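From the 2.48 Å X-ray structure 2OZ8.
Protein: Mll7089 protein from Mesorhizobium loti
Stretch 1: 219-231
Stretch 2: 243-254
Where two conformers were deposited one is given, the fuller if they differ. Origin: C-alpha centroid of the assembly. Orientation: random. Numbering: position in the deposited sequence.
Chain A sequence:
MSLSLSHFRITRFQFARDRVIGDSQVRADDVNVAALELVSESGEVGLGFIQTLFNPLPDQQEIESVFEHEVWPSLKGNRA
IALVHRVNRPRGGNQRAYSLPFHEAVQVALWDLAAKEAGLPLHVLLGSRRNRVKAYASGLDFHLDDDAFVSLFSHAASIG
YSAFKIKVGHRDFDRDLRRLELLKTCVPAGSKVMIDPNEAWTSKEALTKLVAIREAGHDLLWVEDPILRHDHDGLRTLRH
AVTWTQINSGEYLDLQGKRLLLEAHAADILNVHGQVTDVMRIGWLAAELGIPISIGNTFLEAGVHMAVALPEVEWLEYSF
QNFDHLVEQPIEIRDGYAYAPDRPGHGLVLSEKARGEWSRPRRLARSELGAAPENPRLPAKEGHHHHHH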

# COMPACT_ATOMS: atom_id res chain seq x y z
N ASP A 219 9.71 -19.64 -29.13
CA ASP A 219 10.14 -19.54 -27.76
C ASP A 219 11.14 -18.39 -27.60
O ASP A 219 12.17 -18.38 -28.24
CB ASP A 219 10.75 -20.87 -27.31
CG ASP A 219 9.68 -21.93 -26.94
OD1 ASP A 219 8.52 -21.89 -27.44
OD2 ASP A 219 10.00 -22.81 -26.09
N LEU A 220 10.82 -17.42 -26.73
CA LEU A 220 11.62 -16.24 -26.55
C LEU A 220 12.37 -16.27 -25.28
O LEU A 220 11.79 -16.54 -24.23
CB LEU A 220 10.77 -14.98 -26.54
CG LEU A 220 9.88 -14.72 -27.75
CD1 LEU A 220 9.01 -13.53 -27.48
CD2 LEU A 220 10.69 -14.50 -29.03
N LEU A 221 13.65 -15.94 -25.35
CA LEU A 221 14.47 -15.62 -24.18
C LEU A 221 14.02 -14.34 -23.46
O LEU A 221 13.90 -14.32 -22.21
CB LEU A 221 15.92 -15.50 -24.60
CG LEU A 221 16.92 -15.41 -23.47
CD1 LEU A 221 16.68 -16.61 -22.41
CD2 LEU A 221 18.34 -15.35 -24.03
N TRP A 222 13.76 -13.28 -24.20
CA TRP A 222 13.22 -12.05 -23.58
C TRP A 222 12.57 -11.15 -24.61
O TRP A 222 12.82 -11.25 -25.81
CB TRP A 222 14.24 -11.27 -22.70
CG TRP A 222 15.33 -10.44 -23.39
CD1 TRP A 222 15.15 -9.39 -24.24
CD2 TRP A 222 16.75 -10.56 -23.23
NE1 TRP A 222 16.36 -8.86 -24.64
CE2 TRP A 222 17.36 -9.57 -24.03
CE3 TRP A 222 17.57 -11.41 -22.47
CZ2 TRP A 222 18.76 -9.40 -24.11
CZ3 TRP A 222 18.91 -11.24 -22.54
CH2 TRP A 222 19.51 -10.26 -23.36
N VAL A 223 11.68 -10.31 -24.12
CA VAL A 223 11.12 -9.23 -24.89
C VAL A 223 11.65 -7.94 -24.25
O VAL A 223 11.60 -7.76 -23.03
CB VAL A 223 9.55 -9.28 -24.96
CG1 VAL A 223 8.92 -9.35 -23.57
CG2 VAL A 223 8.98 -8.10 -25.76
N GLU A 224 12.16 -7.05 -25.09
CA GLU A 224 12.83 -5.87 -24.61
C GLU A 224 12.00 -4.63 -24.85
O GLU A 224 11.49 -4.46 -25.92
CB GLU A 224 14.11 -5.78 -25.40
CG GLU A 224 15.22 -5.04 -24.69
CD GLU A 224 16.59 -5.30 -25.34
OE1 GLU A 224 16.93 -6.48 -25.67
OE2 GLU A 224 17.31 -4.31 -25.50
N ASP A 225 11.89 -3.75 -23.86
CA ASP A 225 11.10 -2.53 -23.99
C ASP A 225 9.76 -2.67 -24.76
O ASP A 225 9.53 -1.96 -25.73
CB ASP A 225 11.93 -1.43 -24.63
CG ASP A 225 13.24 -1.24 -23.95
OD1 ASP A 225 13.27 -1.07 -22.71
OD2 ASP A 225 14.29 -1.27 -24.66
N PRO A 226 8.86 -3.56 -24.30
CA PRO A 226 7.67 -3.76 -25.13
C PRO A 226 6.69 -2.58 -25.14
O PRO A 226 5.92 -2.45 -26.10
CB PRO A 226 7.00 -5.00 -24.51
CG PRO A 226 7.49 -5.07 -23.09
CD PRO A 226 8.85 -4.37 -23.05
N ILE A 227 6.75 -1.70 -24.13
CA ILE A 227 5.76 -0.67 -23.90
C ILE A 227 6.45 0.58 -23.33
O ILE A 227 7.62 0.52 -22.91
CB ILE A 227 4.60 -1.15 -22.90
CG1 ILE A 227 5.14 -1.41 -21.46
CG2 ILE A 227 3.85 -2.41 -23.40
CD1 ILE A 227 4.14 -1.54 -20.33
N LEU A 228 5.73 1.70 -23.37
CA LEU A 228 6.08 2.94 -22.69
C LEU A 228 6.84 2.69 -21.43
O LEU A 228 6.33 2.06 -20.53
CB LEU A 228 4.80 3.72 -22.36
CG LEU A 228 4.99 5.23 -22.30
CD1 LEU A 228 5.67 5.73 -23.59
CD2 LEU A 228 3.68 5.98 -22.05
N ARG A 229 8.07 3.15 -21.35
CA ARG A 229 8.94 2.85 -20.23
C ARG A 229 8.45 3.40 -18.88
O ARG A 229 8.89 2.97 -17.83
CB ARG A 229 10.30 3.43 -20.50
CG ARG A 229 10.37 4.92 -20.29
CD ARG A 229 11.53 5.46 -21.07
NE ARG A 229 11.34 6.88 -21.27
CZ ARG A 229 10.66 7.38 -22.30
NH1 ARG A 229 10.12 6.55 -23.19
NH2 ARG A 229 10.50 8.70 -22.42
N HIS A 230 7.54 4.36 -18.91
CA HIS A 230 7.03 4.93 -17.70
C HIS A 230 5.80 4.14 -17.22
O HIS A 230 5.28 4.42 -16.14
CB HIS A 230 6.73 6.42 -17.94
CG HIS A 230 7.96 7.22 -18.29
ND1 HIS A 230 9.11 7.19 -17.51
CD2 HIS A 230 8.21 8.07 -19.32
CE1 HIS A 230 10.02 7.99 -18.06
NE2 HIS A 230 9.51 8.53 -19.16
N ASP A 231 5.37 3.15 -18.02
CA ASP A 231 4.19 2.39 -17.64
C ASP A 231 4.56 1.23 -16.70
O ASP A 231 4.60 0.04 -17.09
CB ASP A 231 3.41 1.89 -18.84
CG ASP A 231 2.09 1.28 -18.44
OD1 ASP A 231 1.69 1.43 -17.26
OD2 ASP A 231 1.42 0.67 -19.27
N THR A 243 4.79 -15.91 -17.81
CA THR A 243 5.53 -16.83 -17.03
C THR A 243 6.50 -17.60 -17.89
O THR A 243 7.29 -18.41 -17.35
CB THR A 243 4.54 -17.88 -16.42
OG1 THR A 243 3.86 -18.49 -17.48
CG2 THR A 243 3.51 -17.22 -15.53
N TRP A 244 6.44 -17.42 -19.22
CA TRP A 244 7.27 -18.19 -20.16
C TRP A 244 8.49 -17.40 -20.73
O TRP A 244 9.32 -17.96 -21.45
CB TRP A 244 6.40 -18.77 -21.32
CG TRP A 244 5.67 -17.68 -22.10
CD1 TRP A 244 6.12 -17.04 -23.20
CD2 TRP A 244 4.40 -17.06 -21.75
NE1 TRP A 244 5.21 -16.07 -23.59
CE2 TRP A 244 4.15 -16.06 -22.73
CE3 TRP A 244 3.44 -17.28 -20.74
CZ2 TRP A 244 2.98 -15.28 -22.74
CZ3 TRP A 244 2.27 -16.47 -20.72
CH2 TRP A 244 2.05 -15.49 -21.72
N THR A 245 8.60 -16.11 -20.45
CA THR A 245 9.74 -15.37 -20.96
C THR A 245 10.02 -14.20 -20.06
O THR A 245 9.21 -13.95 -19.16
CB THR A 245 9.55 -14.91 -22.46
OG1 THR A 245 10.77 -14.37 -22.92
CG2 THR A 245 8.51 -13.83 -22.63
N GLN A 246 11.12 -13.49 -20.30
CA GLN A 246 11.54 -12.37 -19.45
C GLN A 246 11.21 -11.01 -20.06
O GLN A 246 11.28 -10.86 -21.27
CB GLN A 246 13.04 -12.44 -19.22
CG GLN A 246 13.48 -13.60 -18.29
CD GLN A 246 14.99 -13.81 -18.28
OE1 GLN A 246 15.64 -13.67 -17.26
NE2 GLN A 246 15.56 -14.14 -19.44
N ILE A 247 10.85 -10.04 -19.21
CA ILE A 247 10.57 -8.69 -19.62
C ILE A 247 11.80 -7.83 -19.36
O ILE A 247 12.15 -7.54 -18.20
CB ILE A 247 9.36 -8.12 -18.85
CG1 ILE A 247 8.13 -9.07 -18.93
CG2 ILE A 247 9.02 -6.70 -19.33
CD1 ILE A 247 7.50 -9.23 -20.34
N ASN A 248 12.45 -7.39 -20.42
CA ASN A 248 13.74 -6.74 -20.31
C ASN A 248 13.41 -5.27 -20.46
O ASN A 248 12.74 -4.89 -21.38
CB ASN A 248 14.66 -7.31 -21.41
CG ASN A 248 16.08 -6.76 -21.37
OD1 ASN A 248 16.29 -5.60 -21.10
ND2 ASN A 248 17.07 -7.61 -21.68
N SER A 249 13.85 -4.43 -19.53
CA SER A 249 13.39 -3.04 -19.49
C SER A 249 14.48 -2.09 -19.09
O SER A 249 15.40 -2.45 -18.39
CB SER A 249 12.25 -2.87 -18.50
OG SER A 249 11.37 -1.86 -18.97
N GLY A 250 14.37 -0.86 -19.54
CA GLY A 250 15.17 0.26 -19.03
C GLY A 250 15.72 1.22 -20.08
O GLY A 250 16.47 2.14 -19.72
N GLU A 251 15.37 0.99 -21.35
CA GLU A 251 15.82 1.87 -22.45
C GLU A 251 15.29 3.28 -22.21
O GLU A 251 14.16 3.45 -21.73
CB GLU A 251 15.36 1.36 -23.85
CG GLU A 251 16.02 2.03 -25.10
CD GLU A 251 17.39 1.42 -25.50
OE1 GLU A 251 18.20 1.21 -24.58
OE2 GLU A 251 17.67 1.16 -26.72
N TYR A 252 16.11 4.27 -22.54
CA TYR A 252 15.72 5.68 -22.53
C TYR A 252 15.69 6.24 -21.11
O TYR A 252 15.25 7.38 -20.89
CB TYR A 252 14.38 5.91 -23.27
CG TYR A 252 14.37 5.31 -24.67
CD1 TYR A 252 13.46 4.30 -25.02
CD2 TYR A 252 15.31 5.73 -25.63
CE1 TYR A 252 13.47 3.73 -26.31
CE2 TYR A 252 15.33 5.19 -26.90
CZ TYR A 252 14.42 4.19 -27.24
OH TYR A 252 14.48 3.66 -28.51
N LEU A 253 16.16 5.45 -20.15
CA LEU A 253 16.17 5.87 -18.77
C LEU A 253 17.59 6.22 -18.37
O LEU A 253 18.54 5.53 -18.78
CB LEU A 253 15.66 4.77 -17.84
CG LEU A 253 14.23 4.19 -17.82
CD1 LEU A 253 14.12 3.14 -16.70
CD2 LEU A 253 13.20 5.27 -17.65
N ASP A 254 17.75 7.26 -17.55
CA ASP A 254 19.04 7.52 -16.93
C ASP A 254 19.22 6.69 -15.62
O ASP A 254 18.38 5.84 -15.28
CB ASP A 254 19.24 9.03 -16.72
CG ASP A 254 18.19 9.66 -15.82
OD1 ASP A 254 17.40 8.97 -15.16
OD2 ASP A 254 18.15 10.91 -15.76
O HOH W 1 9.58 -18.66 -24.42
O HOH W 2 9.32 -1.21 -21.57
O HOH W 3 12.53 9.11 -20.02

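The amide nitrogen of Asn248 lies over one face of the Trp222 indole: ND2 is 3.1 Å from Trp222 CE2, and Asn248 CB sits 3.8 Å from the centroid of the five-membered ring in a CH-pi contact. Although Asn248 ND2 and Trp222 NE1 are only 3.3 Å apart, both are donors and do not bond to each other; NE1 instead donates to Glu224 OE1 (2.7 Å), while Asn248 ND2 is satisfied elsewhere in the structure. Trp222, Glu224, Gln246 and Asn248 share this face of a short parallel sheet; Trp222, Glu224 and Asn248 are buried, and the bond from Trp222 NE1 to Glu224 OE1 gives the indole nitrogen a partner there. The opposite face is apolar, with Val223 CG1 packed 3.5 Å from Ile247 CD1.

Between the faces runs a parallel backbone ladder: Val223 N donates to Gln246 O (2.9 Å), Asn248 N to Val223 O (2.8 Å) and Asp225 N to Asn248 O (2.9 Å). At its start the backbone bond from Gln246 N to Leu221 O is weak (3.5 Å), but the Gln246 side chain reaches the same carbonyl, NE2 to Leu221 O at 3.2 Å and nearly linear. The buried Thr245 points toward stretch 1 and donates OG1 to Leu220 O (2.7 Å). Nearby, water 1 accepts from Leu220 N (2.9 Å) and donates to Trp244 O (3.1 Å).

Beyond the strands, the buried carboxylate of Asp225 receives the turn: its OD1 accepts from Glu251 N (3.2 Å) and, weakly, from Gly250 N (3.4 Å). Gly250 suits its backbone angles (138/3), where a CB would jam against the preceding carbonyl O. The type II turn from Gly250 to Leu253 meets Arg229, whose aliphatic CD lies 3.6 Å from Tyr252 CB and 3.8 Å from Leu253 CD2. Arg229 NE donates to water 3 (2.8 Å), which in turn donates weakly to Tyr252 O (3.3 Å), so the same turn meets the aliphatic part directly and the NE group through water. Together the stretches bury 824 Å².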